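Local coordinates for protein kojibiose phosphorylase (Gut metagenome, PDB 6W0P) that belongs to glycoside hydrolase family 65, a carbohydrate-active enzyme family, and carries a helical central catalytic domain, at residues Y360-M373 with A426-F439. Sequence-based numbering, arbitrary orientation.
Sequences YLYSNQEAAKDLIM and AIYHYMKIYNDHKF
The hydroxyl of Y430 links Q365 to D436, a compact example of a polar chain accompanying apolar helix packing, here buried in the family 65 central catalytic domain. Q365 NE2 donates to Y430 OH at 3.0 Å, almost straight (177°), and Y430 OH lies in the amide plane of Q365. Y430 OH in turn donates to the anti lone pair of D436 OD2 (2.7 Å), while K369 NZ meets the syn lone pair of that oxygen in a 3.2 Å salt bridge. D436 OD1 N-caps helix 437-458 through F439 N. Y434 OH bonds weakly to L361 O.

Flat groups make further contacts. With Q365 extended, CG anti to its backbone N (chi1 -173°), Q365 CG sits 3.5 Å above the Y434 ring centre, a CH-pi contact, the amide stacked within 13° of the ring plane; I433 CG2 sits over the opposite face, toward the rim. L361 CD1 makes a CH-pi contact with H429, and one water joins H429 NE2 to Y362 OH. M373 SD approaches the edge of F439.

Helices 365-373 and 426-434 run nearly antiparallel, packed knobs-into-holes: I372 fits among A426, I427 and Y430, with F439 of helix 437-458 completing the hole; L361 sits among H429, Y430, I433 and Y434. Two donors on D436 OD2 would probably favour its ionised form, coupling a helix cap to the interhelical contact.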
ATOM      1  N   TYR A 360     -28.165   4.603 -22.625  1.00 29.54           N
ATOM      2  CA  TYR A 360     -29.176   5.571 -22.104  1.00 30.53           C
ATOM      3  C   TYR A 360     -29.342   6.746 -23.081  1.00 30.09           C
ATOM      4  O   TYR A 360     -30.464   7.221 -23.225  1.00 30.74           O
ATOM      5  CB  TYR A 360     -28.867   5.986 -20.659  1.00 30.60           C
ATOM      6  CG  TYR A 360     -28.853   4.803 -19.723  1.00 31.01           C
ATOM      7  CD1 TYR A 360     -30.031   4.226 -19.268  1.00 31.14           C
ATOM      8  CD2 TYR A 360     -27.654   4.251 -19.293  1.00 30.67           C
ATOM      9  CE1 TYR A 360     -30.017   3.119 -18.431  1.00 31.16           C
ATOM     10  CE2 TYR A 360     -27.622   3.141 -18.464  1.00 30.99           C
ATOM     11  CZ  TYR A 360     -28.808   2.570 -18.029  1.00 31.65           C
ATOM     12  OH  TYR A 360     -28.765   1.470 -17.206  1.00 32.59           O
ATOM     13  N   LEU A 361     -28.264   7.184 -23.732  1.00 30.70           N
ATOM     14  CA  LEU A 361     -28.269   8.310 -24.698  1.00 30.84           C
ATOM     15  C   LEU A 361     -29.240   8.002 -25.841  1.00 31.17           C
ATOM     16  O   LEU A 361     -29.875   8.931 -26.315  1.00 30.87           O
ATOM     17  CB  LEU A 361     -26.855   8.547 -25.231  1.00 30.74           C
ATOM     18  CG  LEU A 361     -25.926   9.312 -24.296  1.00 30.71           C
ATOM     19  CD1 LEU A 361     -24.496   9.262 -24.808  1.00 30.73           C
ATOM     20  CD2 LEU A 361     -26.380  10.753 -24.088  1.00 30.58           C
ATOM     21  N   TYR A 362     -29.358   6.731 -26.237  1.00 31.36           N
ATOM     22  CA  TYR A 362     -30.137   6.292 -27.421  1.00 30.67           C
ATOM     23  C   TYR A 362     -31.509   5.739 -27.025  1.00 30.68           C
ATOM     24  O   TYR A 362     -32.254   5.381 -27.942  1.00 31.54           O
ATOM     25  CB  TYR A 362     -29.318   5.288 -28.232  1.00 30.45           C
ATOM     26  CG  TYR A 362     -28.209   5.924 -29.021  1.00 30.23           C
ATOM     27  CD1 TYR A 362     -28.476   6.606 -30.196  1.00 30.19           C
ATOM     28  CD2 TYR A 362     -26.895   5.865 -28.580  1.00 29.92           C
ATOM     29  CE1 TYR A 362     -27.457   7.195 -30.918  1.00 30.52           C
ATOM     30  CE2 TYR A 362     -25.861   6.441 -29.296  1.00 29.76           C
ATOM     31  CZ  TYR A 362     -26.151   7.125 -30.464  1.00 30.29           C
ATOM     32  OH  TYR A 362     -25.151   7.731 -31.167  1.00 30.95           O
ATOM     33  N   SER A 363     -31.856   5.705 -25.739  1.00 31.17           N
ATOM     34  CA  SER A 363     -33.154   5.171 -25.241  1.00 31.26           C
ATOM     35  C   SER A 363     -33.882   6.155 -24.328  1.00 31.64           C
ATOM     36  O   SER A 363     -35.095   6.091 -24.314  1.00 32.85           O
ATOM     37  CB  SER A 363     -33.009   3.838 -24.545  1.00 30.88           C
ATOM     38  OG  SER A 363     -32.248   3.943 -23.353  1.00 30.70           O
ATOM     39  N   ASN A 364     -33.206   6.988 -23.546  1.00 32.03           N
ATOM     40  CA  ASN A 364     -33.883   7.701 -22.428  1.00 32.27           C
ATOM     41  C   ASN A 364     -33.068   8.932 -22.040  1.00 32.92           C
ATOM     42  O   ASN A 364     -32.149   8.808 -21.205  1.00 33.60           O
ATOM     43  CB  ASN A 364     -34.090   6.742 -21.258  1.00 31.54           C
ATOM     44  CG  ASN A 364     -34.866   7.315 -20.094  1.00 32.08           C
ATOM     45  OD1 ASN A 364     -35.210   8.498 -20.100  1.00 31.79           O
ATOM     46  ND2 ASN A 364     -35.118   6.472 -19.084  1.00 30.80           N
ATOM     47  N   GLN A 365     -33.417  10.089 -22.592  1.00 33.64           N
ATOM     48  CA  GLN A 365     -32.632  11.327 -22.365  1.00 34.54           C
ATOM     49  C   GLN A 365     -32.536  11.655 -20.871  1.00 35.00           C
ATOM     50  O   GLN A 365     -31.480  12.155 -20.430  1.00 36.19           O
ATOM     51  CB  GLN A 365     -33.250  12.526 -23.069  1.00 34.37           C
ATOM     52  CG  GLN A 365     -32.344  13.740 -22.980  1.00 34.00           C
ATOM     53  CD  GLN A 365     -32.950  14.921 -23.680  1.00 34.58           C
ATOM     54  OE1 GLN A 365     -33.935  14.779 -24.402  1.00 35.07           O
ATOM     55  NE2 GLN A 365     -32.366  16.084 -23.451  1.00 33.30           N
ATOM     56  N   GLU A 366     -33.621  11.461 -20.141  1.00 36.23           N
ATOM     57  CA  GLU A 366     -33.725  11.815 -18.704  1.00 37.86           C
ATOM     58  C   GLU A 366     -32.765  10.912 -17.907  1.00 36.27           C
ATOM     59  O   GLU A 366     -32.104  11.402 -16.980  1.00 35.67           O
ATOM     60  CB  GLU A 366     -35.195  11.700 -18.285  1.00 40.11           C
ATOM     61  CG  GLU A 366     -35.516  12.298 -16.921  1.00 42.60           C
ATOM     62  CD  GLU A 366     -35.255  13.796 -16.746  1.00 44.77           C
ATOM     63  OE1 GLU A 366     -35.074  14.528 -17.766  1.00 45.73           O
ATOM     64  OE2 GLU A 366     -35.239  14.239 -15.565  1.00 46.70           O
ATOM     65  N   ALA A 367     -32.653   9.638 -18.273  1.00 35.26           N
ATOM     66  CA  ALA A 367     -31.671   8.720 -17.665  1.00 34.85           C
ATOM     67  C   ALA A 367     -30.249   9.193 -18.002  1.00 34.71           C
ATOM     68  O   ALA A 367     -29.451   9.336 -17.053  1.00 34.51           O
ATOM     69  CB  ALA A 367     -31.932   7.305 -18.108  1.00 34.93           C
ATOM     70  N   ALA A 368     -29.942   9.462 -19.274  1.00 33.67           N
ATOM     71  CA  ALA A 368     -28.611   9.965 -19.707  1.00 33.69           C
ATOM     72  C   ALA A 368     -28.264  11.240 -18.924  1.00 34.01           C
ATOM     73  O   ALA A 368     -27.173  11.320 -18.355  1.00 33.16           O
ATOM     74  CB  ALA A 368     -28.585  10.225 -21.192  1.00 33.15           C
ATOM     75  N   LYS A 369     -29.168  12.213 -18.897  1.00 35.23           N
ATOM     76  CA  LYS A 369     -28.936  13.515 -18.208  1.00 36.51           C
ATOM     77  C   LYS A 369     -28.758  13.289 -16.696  1.00 35.39           C
ATOM     78  O   LYS A 369     -27.885  13.944 -16.110  1.00 34.70           O
ATOM     79  CB  LYS A 369     -30.076  14.491 -18.524  1.00 39.46           C
ATOM     80  CG  LYS A 369     -30.127  15.750 -17.670  1.00 42.16           C
ATOM     81  CD  LYS A 369     -30.627  17.002 -18.396  1.00 45.39           C
ATOM     82  CE  LYS A 369     -32.070  17.367 -18.089  1.00 48.66           C
ATOM     83  NZ  LYS A 369     -32.613  18.329 -19.088  1.00 50.91           N
ATOM     84  N   ASP A 370     -29.526  12.374 -16.090  1.00 34.63           N
ATOM     85  CA  ASP A 370     -29.486  12.094 -14.629  1.00 33.40           C
ATOM     86  C   ASP A 370     -28.140  11.477 -14.250  1.00 33.47           C
ATOM     87  O   ASP A 370     -27.589  11.879 -13.196  1.00 33.13           O
ATOM     88  CB  ASP A 370     -30.689  11.274 -14.165  1.00 32.83           C
ATOM     89  CG  ASP A 370     -31.900  12.141 -13.838  1.00 33.47           C
ATOM     90  OD1 ASP A 370     -31.779  13.358 -14.003  1.00 33.19           O
ATOM     91  OD2 ASP A 370     -32.964  11.595 -13.434  1.00 33.53           O
ATOM     92  N   LEU A 371     -27.602  10.577 -15.079  1.00 33.49           N
ATOM     93  CA  LEU A 371     -26.242  10.018 -14.873  1.00 33.75           C
ATOM     94  C   LEU A 371     -25.221  11.156 -14.747  1.00 34.12           C
ATOM     95  O   LEU A 371     -24.394  11.084 -13.820  1.00 34.78           O
ATOM     96  CB  LEU A 371     -25.881   9.060 -16.008  1.00 33.39           C
ATOM     97  CG  LEU A 371     -26.509   7.686 -15.872  1.00 33.35           C
ATOM     98  CD1 LEU A 371     -26.207   6.822 -17.083  1.00 33.82           C
ATOM     99  CD2 LEU A 371     -26.022   7.006 -14.611  1.00 33.40           C
ATOM    100  N   ILE A 372     -25.284  12.189 -15.599  1.00 34.53           N
ATOM    101  CA  ILE A 372     -24.355  13.357 -15.505  1.00 33.90           C
ATOM    102  C   ILE A 372     -24.714  14.228 -14.286  1.00 34.40           C
ATOM    103  O   ILE A 372     -23.783  14.723 -13.638  1.00 33.97           O
ATOM    104  CB  ILE A 372     -24.331  14.125 -16.822  1.00 34.28           C
ATOM    105  CG1 ILE A 372     -23.812  13.233 -17.947  1.00 34.72           C
ATOM    106  CG2 ILE A 372     -23.515  15.392 -16.705  1.00 35.40           C
ATOM    107  CD1 ILE A 372     -24.451  13.522 -19.296  1.00 35.08           C
ATOM    108  N   MET A 373     -25.996  14.364 -13.933  1.00 34.56           N
ATOM    109  CA  MET A 373     -26.438  15.229 -12.798  1.00 34.38           C
ATOM    110  C   MET A 373     -25.929  14.614 -11.496  1.00 33.81           C
ATOM    111  O   MET A 373     -25.571  15.370 -10.543  1.00 33.20           O
ATOM    112  CB  MET A 373     -27.963  15.366 -12.725  1.00 34.74           C
ATOM    113  CG  MET A 373     -28.568  16.266 -13.795  1.00 35.37           C
ATOM    114  SD  MET A 373     -27.779  17.854 -13.994  1.00 36.09           S
ATOM    115  CE  MET A 373     -27.973  18.532 -12.350  1.00 36.34           C
ATOM    116  N   ALA A 426     -18.690  12.426 -21.075  1.00 30.52           N
ATOM    117  CA  ALA A 426     -20.151  12.260 -20.909  1.00 31.26           C
ATOM    118  C   ALA A 426     -20.863  13.568 -21.280  1.00 31.79           C
ATOM    119  O   ALA A 426     -21.825  13.495 -22.055  1.00 31.41           O
ATOM    120  CB  ALA A 426     -20.499  11.817 -19.503  1.00 31.41           C
ATOM    121  N   ILE A 427     -20.400  14.722 -20.775  1.00 32.45           N
ATOM    122  CA  ILE A 427     -21.028  16.037 -21.093  1.00 33.05           C
ATOM    123  C   ILE A 427     -21.015  16.211 -22.612  1.00 33.87           C
ATOM    124  O   ILE A 427     -22.106  16.461 -23.190  1.00 35.27           O
ATOM    125  CB  ILE A 427     -20.329  17.186 -20.355  1.00 33.55           C
ATOM    126  CG1 ILE A 427     -20.630  17.165 -18.856  1.00 33.49           C
ATOM    127  CG2 ILE A 427     -20.680  18.531 -20.972  1.00 33.91           C
ATOM    128  CD1 ILE A 427     -19.615  17.937 -18.029  1.00 34.13           C
ATOM    129  N   TYR A 428     -19.839  16.054 -23.226  1.00 33.44           N
ATOM    130  CA  TYR A 428     -19.595  16.120 -24.689  1.00 33.82           C
ATOM    131  C   TYR A 428     -20.491  15.131 -25.452  1.00 32.98           C
ATOM    132  O   TYR A 428     -21.146  15.519 -26.430  1.00 33.36           O
ATOM    133  CB  TYR A 428     -18.118  15.857 -24.962  1.00 35.10           C
ATOM    134  CG  TYR A 428     -17.776  15.561 -26.397  1.00 37.49           C
ATOM    135  CD1 TYR A 428     -17.683  16.568 -27.346  1.00 39.23           C
ATOM    136  CD2 TYR A 428     -17.514  14.262 -26.804  1.00 38.89           C
ATOM    137  CE1 TYR A 428     -17.367  16.288 -28.669  1.00 39.82           C
ATOM    138  CE2 TYR A 428     -17.179  13.969 -28.117  1.00 39.86           C
ATOM    139  CZ  TYR A 428     -17.110  14.983 -29.053  1.00 40.36           C
ATOM    140  OH  TYR A 428     -16.768  14.647 -30.336  1.00 44.06           O
ATOM    141  N   HIS A 429     -20.539  13.870 -25.029  1.00 31.55           N
ATOM    142  CA  HIS A 429     -21.339  12.813 -25.697  1.00 30.60           C
ATOM    143  C   HIS A 429     -22.825  13.182 -25.609  1.00 30.39           C
ATOM    144  O   HIS A 429     -23.544  13.078 -26.619  1.00 29.52           O
ATOM    145  CB  HIS A 429     -20.993  11.436 -25.108  1.00 29.81           C
ATOM    146  CG  HIS A 429     -21.275  10.296 -26.024  1.00 29.20           C
ATOM    147  ND1 HIS A 429     -21.067   8.984 -25.645  1.00 29.01           N
ATOM    148  CD2 HIS A 429     -21.808  10.263 -27.258  1.00 29.30           C
ATOM    149  CE1 HIS A 429     -21.428   8.192 -26.642  1.00 29.73           C
ATOM    150  NE2 HIS A 429     -21.896   8.950 -27.645  1.00 29.39           N
ATOM    151  N   TYR A 430     -23.251  13.661 -24.446  1.00 30.72           N
ATOM    152  CA  TYR A 430     -24.646  14.060 -24.166  1.00 31.04           C
ATOM    153  C   TYR A 430     -25.064  15.198 -25.112  1.00 32.53           C
ATOM    154  O   TYR A 430     -26.171  15.149 -25.711  1.00 31.65           O
ATOM    155  CB  TYR A 430     -24.778  14.513 -22.714  1.00 30.63           C
ATOM    156  CG  TYR A 430     -26.163  14.993 -22.391  1.00 30.71           C
ATOM    157  CD1 TYR A 430     -27.215  14.100 -22.410  1.00 30.38           C
ATOM    158  CD2 TYR A 430     -26.434  16.326 -22.113  1.00 30.60           C
ATOM    159  CE1 TYR A 430     -28.511  14.506 -22.141  1.00 30.45           C
ATOM    160  CE2 TYR A 430     -27.724  16.746 -21.831  1.00 30.83           C
ATOM    161  CZ  TYR A 430     -28.768  15.833 -21.862  1.00 30.75           C
ATOM    162  OH  TYR A 430     -30.054  16.189 -21.609  1.00 30.60           O
ATOM    163  N   MET A 431     -24.209  16.221 -25.209  1.00 33.78           N
ATOM    164  CA  MET A 431     -24.462  17.410 -26.055  1.00 35.56           C
ATOM    165  C   MET A 431     -24.439  16.956 -27.521  1.00 36.76           C
ATOM    166  O   MET A 431     -25.227  17.492 -28.314  1.00 36.62           O
ATOM    167  CB  MET A 431     -23.421  18.508 -25.800  1.00 35.38           C
ATOM    168  CG  MET A 431     -23.521  19.089 -24.394  1.00 35.42           C
ATOM    169  SD  MET A 431     -25.115  19.937 -24.079  1.00 36.45           S
ATOM    170  CE  MET A 431     -24.966  21.280 -25.259  1.00 35.81           C
ATOM    171  N   LYS A 432     -23.615  15.965 -27.854  1.00 37.01           N
ATOM    172  CA  LYS A 432     -23.496  15.487 -29.246  1.00 39.34           C
ATOM    173  C   LYS A 432     -24.795  14.773 -29.661  1.00 38.47           C
ATOM    174  O   LYS A 432     -25.153  14.870 -30.824  1.00 38.01           O
ATOM    175  CB  LYS A 432     -22.268  14.592 -29.396  1.00 41.61           C
ATOM    176  CG  LYS A 432     -22.056  14.066 -30.807  1.00 44.54           C
ATOM    177  CD  LYS A 432     -21.224  12.816 -30.850  1.00 47.99           C
ATOM    178  CE  LYS A 432     -19.777  13.041 -31.236  1.00 51.55           C
ATOM    179  NZ  LYS A 432     -19.073  11.736 -31.363  1.00 54.26           N
ATOM    180  N   ILE A 433     -25.494  14.109 -28.742  1.00 36.55           N
ATOM    181  CA  ILE A 433     -26.766  13.403 -29.065  1.00 36.51           C
ATOM    182  C   ILE A 433     -27.953  14.373 -28.952  1.00 36.61           C
ATOM    183  O   ILE A 433     -28.866  14.249 -29.775  1.00 36.85           O
ATOM    184  CB  ILE A 433     -26.938  12.154 -28.178  1.00 35.94           C
ATOM    185  CG1 ILE A 433     -25.746  11.197 -28.280  1.00 35.77           C
ATOM    186  CG2 ILE A 433     -28.246  11.455 -28.496  1.00 36.32           C
ATOM    187  CD1 ILE A 433     -25.409  10.759 -29.696  1.00 36.70           C
ATOM    188  N   TYR A 434     -27.956  15.301 -27.991  1.00 37.01           N
ATOM    189  CA  TYR A 434     -29.160  16.099 -27.619  1.00 37.85           C
ATOM    190  C   TYR A 434     -28.983  17.616 -27.728  1.00 39.42           C
ATOM    191  O   TYR A 434     -30.003  18.334 -27.608  1.00 40.85           O
ATOM    192  CB  TYR A 434     -29.542  15.783 -26.183  1.00 36.42           C
ATOM    193  CG  TYR A 434     -30.125  14.408 -26.065  1.00 35.45           C
ATOM    194  CD1 TYR A 434     -31.371  14.134 -26.602  1.00 34.99           C
ATOM    195  CD2 TYR A 434     -29.423  13.382 -25.453  1.00 34.58           C
ATOM    196  CE1 TYR A 434     -31.925  12.871 -26.488  1.00 35.09           C
ATOM    197  CE2 TYR A 434     -29.965  12.119 -25.331  1.00 33.85           C
ATOM    198  CZ  TYR A 434     -31.220  11.867 -25.850  1.00 34.13           C
ATOM    199  OH  TYR A 434     -31.765  10.631 -25.743  1.00 33.23           O
ATOM    200  N   ASN A 435     -27.752  18.093 -27.892  1.00 40.51           N
ATOM    201  CA  ASN A 435     -27.405  19.538 -27.920  1.00 41.39           C
ATOM    202  C   ASN A 435     -28.335  20.313 -26.974  1.00 41.87           C
ATOM    203  O   ASN A 435     -29.032  21.222 -27.449  1.00 43.97           O
ATOM    204  CB  ASN A 435     -27.445  20.059 -29.355  1.00 41.73           C
ATOM    205  CG  ASN A 435     -26.763  21.403 -29.465  1.00 42.68           C
ATOM    206  OD1 ASN A 435     -26.279  21.933 -28.468  1.00 41.61           O
ATOM    207  ND2 ASN A 435     -26.718  21.952 -30.671  1.00 43.41           N
ATOM    208  N   ASP A 436     -28.317  19.960 -25.685  1.00 41.53           N
ATOM    209  CA  ASP A 436     -29.217  20.476 -24.623  1.00 42.15           C
ATOM    210  C   ASP A 436     -28.634  21.780 -24.066  1.00 43.25           C
ATOM    211  O   ASP A 436     -27.853  21.734 -23.095  1.00 43.73           O
ATOM    212  CB  ASP A 436     -29.404  19.406 -23.552  1.00 42.42           C
ATOM    213  CG  ASP A 436     -30.310  19.785 -22.394  1.00 43.46           C
ATOM    214  OD1 ASP A 436     -30.605  21.003 -22.239  1.00 43.24           O
ATOM    215  OD2 ASP A 436     -30.682  18.857 -21.633  1.00 42.37           O
ATOM    216  N   HIS A 437     -29.020  22.916 -24.657  1.00 44.17           N
ATOM    217  CA  HIS A 437     -28.470  24.262 -24.333  1.00 44.26           C
ATOM    218  C   HIS A 437     -28.633  24.574 -22.840  1.00 44.74           C
ATOM    219  O   HIS A 437     -27.660  25.069 -22.243  1.00 44.22           O
ATOM    220  CB  HIS A 437     -29.127  25.336 -25.200  1.00 44.22           C
ATOM    221  CG  HIS A 437     -28.309  26.574 -25.325  1.00 43.47           C
ATOM    222  ND1 HIS A 437     -28.419  27.620 -24.433  1.00 43.43           N
ATOM    223  CD2 HIS A 437     -27.376  26.930 -26.227  1.00 43.54           C
ATOM    224  CE1 HIS A 437     -27.592  28.577 -24.785  1.00 43.84           C
ATOM    225  NE2 HIS A 437     -26.942  28.179 -25.877  1.00 44.07           N
ATOM    226  N   LYS A 438     -29.814  24.305 -22.274  1.00 46.54           N
ATOM    227  CA  LYS A 438     -30.168  24.604 -20.861  1.00 48.85           C
ATOM    228  C   LYS A 438     -29.306  23.789 -19.888  1.00 46.54           C
ATOM    229  O   LYS A 438     -28.864  24.354 -18.882  1.00 46.15           O
ATOM    230  CB  LYS A 438     -31.653  24.343 -20.615  1.00 52.16           C
ATOM    231  CG  LYS A 438     -32.577  25.289 -21.366  1.00 57.55           C
ATOM    232  CD  LYS A 438     -33.790  25.743 -20.568  1.00 61.56           C
ATOM    233  CE  LYS A 438     -34.619  26.789 -21.299  1.00 64.81           C
ATOM    234  NZ  LYS A 438     -34.726  28.053 -20.527  1.00 66.84           N
ATOM    235  N   PHE A 439     -29.103  22.496 -20.150  1.00 45.35           N
ATOM    236  CA  PHE A 439     -28.182  21.653 -19.357  1.00 42.99           C
ATOM    237  C   PHE A 439     -26.792  22.310 -19.346  1.00 43.35           C
ATOM    238  O   PHE A 439     -26.217  22.431 -18.250  1.00 43.77           O
ATOM    239  CB  PHE A 439     -28.071  20.226 -19.894  1.00 42.33           C
ATOM    240  CG  PHE A 439     -26.907  19.519 -19.262  1.00 40.77           C
ATOM    241  CD1 PHE A 439     -26.973  19.112 -17.940  1.00 40.04           C
ATOM    242  CD2 PHE A 439     -25.705  19.395 -19.939  1.00 40.13           C
ATOM    243  CE1 PHE A 439     -25.874  18.536 -17.325  1.00 39.83           C
ATOM    244  CE2 PHE A 439     -24.613  18.807 -19.321  1.00 40.34           C
ATOM    245  CZ  PHE A 439     -24.695  18.386 -18.014  1.00 39.51           C
TER
HETATM  246  O   HOH W   1     -22.557   7.738 -30.053  1.00 29.68           O